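Local coordinates for angiotensin-converting enzyme (Anopheles gambiae, PDB 6S1Y), which is a zinc metalloprotease of the angiotensin-converting enzyme family and probably cleaves short peptides, releasing dipeptides from their C-terminal ends, at residues 222-233 with 257-266. Numbering follows the deposited sequence.
Sequences HAYVRYKLRQKY and WDNIADFTTP
Thr264 OG1, on a residue packed against Lys228 (CB to CB 3.8 Å), is gripped by two groups: it donates to Ile260 O at 2.7 Å, about 30° out of the carbonyl plane, and is also hydrogen-bonded to the hydroxyl of Tyr422 on helix 414-429. Here the CA atoms of the two segments come nearest. Bends at chi2 and chi3 lay the lysine chain along the turn, its CE 3.5 Å from Thr264 O. No direct hydrogen bond crosses the contact; a water accepts from Lys228 NZ (2.6 Å) and donates to Pro266 O. Phe263 and Thr264 are the central residues of a type I beta turn from Asp262 to Thr265. The contact thus joins the C-terminal end of helix 203-233 to the long loop leading to helix 276-281, in the largely helical fold of the enzyme. On one flank Val225 CG2 reaches the edge of the Trp257 indole, 3.9 Å from CE3. On the other, with its CG anti to the backbone N (chi1 -168°), Phe263 turns its ring toward the helix, sets CZ 3.6 Å from Lys232 CG and lies obliquely against Tyr233, the ring planes at 52°.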
loop_
_atom_site.group_PDB
_atom_site.type_symbol
_atom_site.label_atom_id
_atom_site.label_comp_id
_atom_site.label_asym_id
_atom_site.label_seq_id
_atom_site.Cartn_x
_atom_site.Cartn_y
_atom_site.Cartn_z
ATOM N N HIS A 222 8.285 -18.627 5.211
ATOM C CA HIS A 222 7.541 -19.424 4.248
ATOM C C HIS A 222 7.601 -20.905 4.573
ATOM O O HIS A 222 6.592 -21.611 4.485
ATOM C CB HIS A 222 8.116 -19.170 2.856
ATOM C CG HIS A 222 7.544 -20.039 1.789
ATOM N ND1 HIS A 222 7.844 -21.376 1.685
ATOM C CD2 HIS A 222 6.691 -19.757 0.777
ATOM C CE1 HIS A 222 7.181 -21.889 0.668
ATOM N NE2 HIS A 222 6.481 -20.926 0.096
ATOM N N ALA A 223 8.777 -21.404 4.945
ATOM C CA ALA A 223 8.912 -22.840 5.198
ATOM C C ALA A 223 8.145 -23.262 6.445
ATOM O O ALA A 223 7.564 -24.347 6.490
ATOM C CB ALA A 223 10.385 -23.200 5.332
ATOM N N TYR A 224 8.135 -22.422 7.476
ATOM C CA TYR A 224 7.383 -22.763 8.683
ATOM C C TYR A 224 5.884 -22.739 8.420
ATOM O O TYR A 224 5.163 -23.670 8.787
ATOM C CB TYR A 224 7.752 -21.810 9.814
ATOM C CG TYR A 224 7.144 -22.223 11.143
ATOM C CD1 TYR A 224 7.759 -23.182 11.924
ATOM C CD2 TYR A 224 5.932 -21.697 11.577
ATOM C CE1 TYR A 224 7.208 -23.600 13.117
ATOM C CE2 TYR A 224 5.370 -22.092 12.803
ATOM C CZ TYR A 224 6.011 -23.046 13.563
ATOM O OH TYR A 224 5.479 -23.457 14.749
ATOM N N VAL A 225 5.396 -21.699 7.751
ATOM C CA VAL A 225 3.967 -21.617 7.440
ATOM C C VAL A 225 3.534 -22.832 6.636
ATOM O O VAL A 225 2.515 -23.468 6.935
ATOM C CB VAL A 225 3.652 -20.306 6.692
ATOM C CG1 VAL A 225 2.206 -20.269 6.204
ATOM C CG2 VAL A 225 3.929 -19.113 7.594
ATOM N N ARG A 226 4.296 -23.183 5.604
ATOM C CA ARG A 226 3.945 -24.340 4.792
ATOM C C ARG A 226 3.901 -25.612 5.631
ATOM O O ARG A 226 2.990 -26.434 5.482
ATOM C CB ARG A 226 4.930 -24.477 3.637
ATOM C CG ARG A 226 4.807 -25.765 2.803
ATOM C CD ARG A 226 5.718 -25.739 1.580
ATOM N NE ARG A 226 7.133 -25.744 1.919
ATOM C CZ ARG A 226 8.114 -25.607 1.021
ATOM N NH1 ARG A 226 7.814 -25.460 -0.249
ATOM N NH2 ARG A 226 9.391 -25.614 1.408
ATOM N N TYR A 227 4.871 -25.791 6.528
ATOM C CA TYR A 227 4.856 -26.963 7.390
ATOM C C TYR A 227 3.583 -27.013 8.232
ATOM O O TYR A 227 2.948 -28.070 8.350
ATOM C CB TYR A 227 6.107 -26.957 8.266
ATOM C CG TYR A 227 6.092 -28.011 9.338
ATOM C CD1 TYR A 227 5.519 -27.764 10.592
ATOM C CD2 TYR A 227 6.659 -29.242 9.112
ATOM C CE1 TYR A 227 5.501 -28.745 11.573
ATOM C CE2 TYR A 227 6.663 -30.216 10.070
ATOM C CZ TYR A 227 6.085 -29.974 11.288
ATOM O OH TYR A 227 6.100 -30.977 12.196
ATOM N N LYS A 228 3.186 -25.874 8.834
ATOM C CA LYS A 228 2.002 -25.867 9.700
ATOM C C LYS A 228 0.718 -26.034 8.893
ATOM O O LYS A 228 -0.213 -26.714 9.333
ATOM C CB LYS A 228 1.931 -24.577 10.520
ATOM C CG LYS A 228 3.078 -24.369 11.468
ATOM C CD LYS A 228 3.106 -25.397 12.619
ATOM C CE LYS A 228 2.514 -24.822 13.901
ATOM N NZ LYS A 228 2.542 -25.834 14.976
ATOM N N LEU A 229 0.622 -25.415 7.723
ATOM C CA LEU A 229 -0.588 -25.609 6.919
ATOM C C LEU A 229 -0.731 -27.073 6.495
ATOM O O LEU A 229 -1.840 -27.610 6.442
ATOM C CB LEU A 229 -0.571 -24.710 5.700
ATOM C CG LEU A 229 -0.758 -23.224 5.962
ATOM C CD1 LEU A 229 -0.479 -22.464 4.687
ATOM C CD2 LEU A 229 -2.178 -22.924 6.437
ATOM N N ARG A 230 0.386 -27.739 6.207
ATOM C CA ARG A 230 0.320 -29.146 5.839
ATOM C C ARG A 230 -0.102 -30.018 7.017
ATOM O O ARG A 230 -0.819 -30.999 6.821
ATOM C CB ARG A 230 1.681 -29.613 5.291
ATOM C CG ARG A 230 1.724 -31.057 4.950
ATOM C CD ARG A 230 2.991 -31.402 4.140
ATOM N NE ARG A 230 3.109 -32.840 3.901
ATOM C CZ ARG A 230 3.575 -33.698 4.812
ATOM N NH1 ARG A 230 3.969 -33.267 6.007
ATOM N NH2 ARG A 230 3.648 -34.992 4.538
ATOM N N GLN A 231 0.369 -29.724 8.235
ATOM C CA GLN A 231 -0.095 -30.480 9.399
ATOM C C GLN A 231 -1.594 -30.275 9.620
ATOM O O GLN A 231 -2.308 -31.217 9.972
ATOM C CB GLN A 231 0.684 -30.077 10.650
ATOM C CG GLN A 231 2.164 -30.462 10.640
ATOM C CD GLN A 231 2.383 -31.961 10.648
ATOM O OE1 GLN A 231 1.869 -32.664 11.501
ATOM N NE2 GLN A 231 3.181 -32.453 9.705
ATOM N N LYS A 232 -2.093 -29.058 9.386
ATOM C CA LYS A 232 -3.506 -28.750 9.606
ATOM C C LYS A 232 -4.395 -29.291 8.487
ATOM O O LYS A 232 -5.450 -29.870 8.760
ATOM C CB LYS A 232 -3.698 -27.230 9.749
ATOM C CG LYS A 232 -4.017 -26.741 11.182
ATOM C CD LYS A 232 -2.972 -27.172 12.218
ATOM C CE LYS A 232 -1.671 -26.346 12.123
ATOM N NZ LYS A 232 -0.475 -27.063 12.671
ATOM N N TYR A 233 -3.987 -29.147 7.226
ATOM C CA TYR A 233 -4.854 -29.482 6.108
ATOM C C TYR A 233 -4.503 -30.794 5.417
ATOM O O TYR A 233 -5.345 -31.325 4.696
ATOM C CB TYR A 233 -4.811 -28.376 5.045
ATOM C CG TYR A 233 -5.563 -27.101 5.369
ATOM C CD1 TYR A 233 -6.939 -27.101 5.635
ATOM C CD2 TYR A 233 -4.910 -25.898 5.355
ATOM C CE1 TYR A 233 -7.608 -25.930 5.906
ATOM C CE2 TYR A 233 -5.577 -24.721 5.604
ATOM C CZ TYR A 233 -6.917 -24.735 5.873
ATOM O OH TYR A 233 -7.534 -23.534 6.100
ATOM N N TRP A 257 -0.305 -12.506 5.490
ATOM C CA TRP A 257 -0.867 -13.736 6.018
ATOM C C TRP A 257 -1.309 -13.591 7.469
ATOM O O TRP A 257 -1.446 -14.595 8.169
ATOM C CB TRP A 257 0.145 -14.881 5.881
ATOM C CG TRP A 257 0.789 -15.014 4.525
ATOM C CD1 TRP A 257 0.346 -14.500 3.339
ATOM C CD2 TRP A 257 2.004 -15.712 4.224
ATOM N NE1 TRP A 257 1.222 -14.832 2.325
ATOM C CE2 TRP A 257 2.245 -15.571 2.849
ATOM C CE3 TRP A 257 2.929 -16.431 5.000
ATOM C CZ2 TRP A 257 3.368 -16.133 2.226
ATOM C CZ3 TRP A 257 4.048 -16.974 4.378
ATOM C CH2 TRP A 257 4.248 -16.827 3.010
ATOM N N ASP A 258 -1.549 -12.358 7.924
ATOM C CA ASP A 258 -1.968 -12.098 9.291
ATOM C C ASP A 258 -3.185 -12.910 9.700
ATOM O O ASP A 258 -3.287 -13.321 10.857
ATOM C CB ASP A 258 -2.244 -10.595 9.470
ATOM C CG ASP A 258 -3.246 -10.044 8.445
ATOM O OD1 ASP A 258 -3.006 -10.174 7.214
ATOM O OD2 ASP A 258 -4.271 -9.469 8.871
ATOM N N ASN A 259 -4.108 -13.178 8.768
ATOM C CA ASN A 259 -5.340 -13.887 9.119
ATOM C C ASN A 259 -5.137 -15.365 9.432
ATOM O O ASN A 259 -6.038 -15.983 10.009
ATOM C CB ASN A 259 -6.378 -13.767 7.996
ATOM C CG ASN A 259 -6.993 -12.389 7.919
ATOM O OD1 ASN A 259 -7.323 -11.792 8.947
ATOM N ND2 ASN A 259 -7.128 -11.860 6.702
ATOM N N ILE A 260 -3.997 -15.958 9.079
ATOM C CA ILE A 260 -3.720 -17.316 9.523
ATOM C C ILE A 260 -2.642 -17.350 10.607
ATOM O O ILE A 260 -2.075 -18.417 10.885
ATOM C CB ILE A 260 -3.371 -18.242 8.350
ATOM C CG1 ILE A 260 -2.214 -17.725 7.500
ATOM C CG2 ILE A 260 -4.600 -18.437 7.449
ATOM C CD1 ILE A 260 -0.837 -17.971 8.101
ATOM N N ALA A 261 -2.359 -16.214 11.250
ATOM C CA ALA A 261 -1.300 -16.192 12.259
ATOM C C ALA A 261 -1.628 -17.106 13.436
ATOM O O ALA A 261 -0.804 -17.930 13.843
ATOM C CB ALA A 261 -1.046 -14.769 12.751
ATOM N N ASP A 262 -2.830 -16.977 14.009
ATOM C CA ASP A 262 -3.168 -17.805 15.161
ATOM C C ASP A 262 -3.310 -19.262 14.760
ATOM O O ASP A 262 -2.859 -20.151 15.484
ATOM C CB ASP A 262 -4.460 -17.316 15.827
ATOM C CG ASP A 262 -4.274 -15.997 16.563
ATOM O OD1 ASP A 262 -3.117 -15.514 16.667
ATOM O OD2 ASP A 262 -5.281 -15.429 17.028
ATOM N N PHE A 263 -3.966 -19.518 13.629
ATOM C CA PHE A 263 -4.114 -20.862 13.065
ATOM C C PHE A 263 -2.781 -21.602 12.918
ATOM O O PHE A 263 -2.749 -22.829 13.002
ATOM C CB PHE A 263 -4.791 -20.693 11.694
ATOM C CG PHE A 263 -5.285 -21.950 11.077
ATOM C CD1 PHE A 263 -6.243 -22.722 11.715
ATOM C CD2 PHE A 263 -4.842 -22.334 9.807
ATOM C CE1 PHE A 263 -6.723 -23.884 11.126
ATOM C CE2 PHE A 263 -5.316 -23.488 9.215
ATOM C CZ PHE A 263 -6.253 -24.268 9.872
ATOM N N THR A 264 -1.673 -20.887 12.692
ATOM C CA THR A 264 -0.393 -21.537 12.461
ATOM C C THR A 264 0.686 -21.140 13.464
ATOM O O THR A 264 1.860 -21.410 13.228
ATOM C CB THR A 264 0.100 -21.241 11.043
ATOM O OG1 THR A 264 0.281 -19.823 10.887
ATOM C CG2 THR A 264 -0.891 -21.746 10.009
ATOM N N THR A 265 0.310 -20.578 14.613
ATOM C CA THR A 265 1.285 -19.956 15.487
ATOM C C THR A 265 2.119 -21.003 16.219
ATOM O O THR A 265 1.666 -22.130 16.469
ATOM C CB THR A 265 0.587 -19.032 16.496
ATOM O OG1 THR A 265 1.547 -18.153 17.106
ATOM C CG2 THR A 265 -0.129 -19.814 17.613
ATOM N N PRO A 266 3.343 -20.656 16.596
ATOM C CA PRO A 266 4.197 -21.642 17.284
ATOM C C PRO A 266 3.623 -22.173 18.588
ATOM O O PRO A 266 3.789 -23.363 18.886
ATOM C CB PRO A 266 5.493 -20.860 17.512
ATOM C CG PRO A 266 5.562 -19.912 16.374
ATOM C CD PRO A 266 4.103 -19.468 16.170
HETATM O O HOH W 1 2.876 -25.267 17.485
#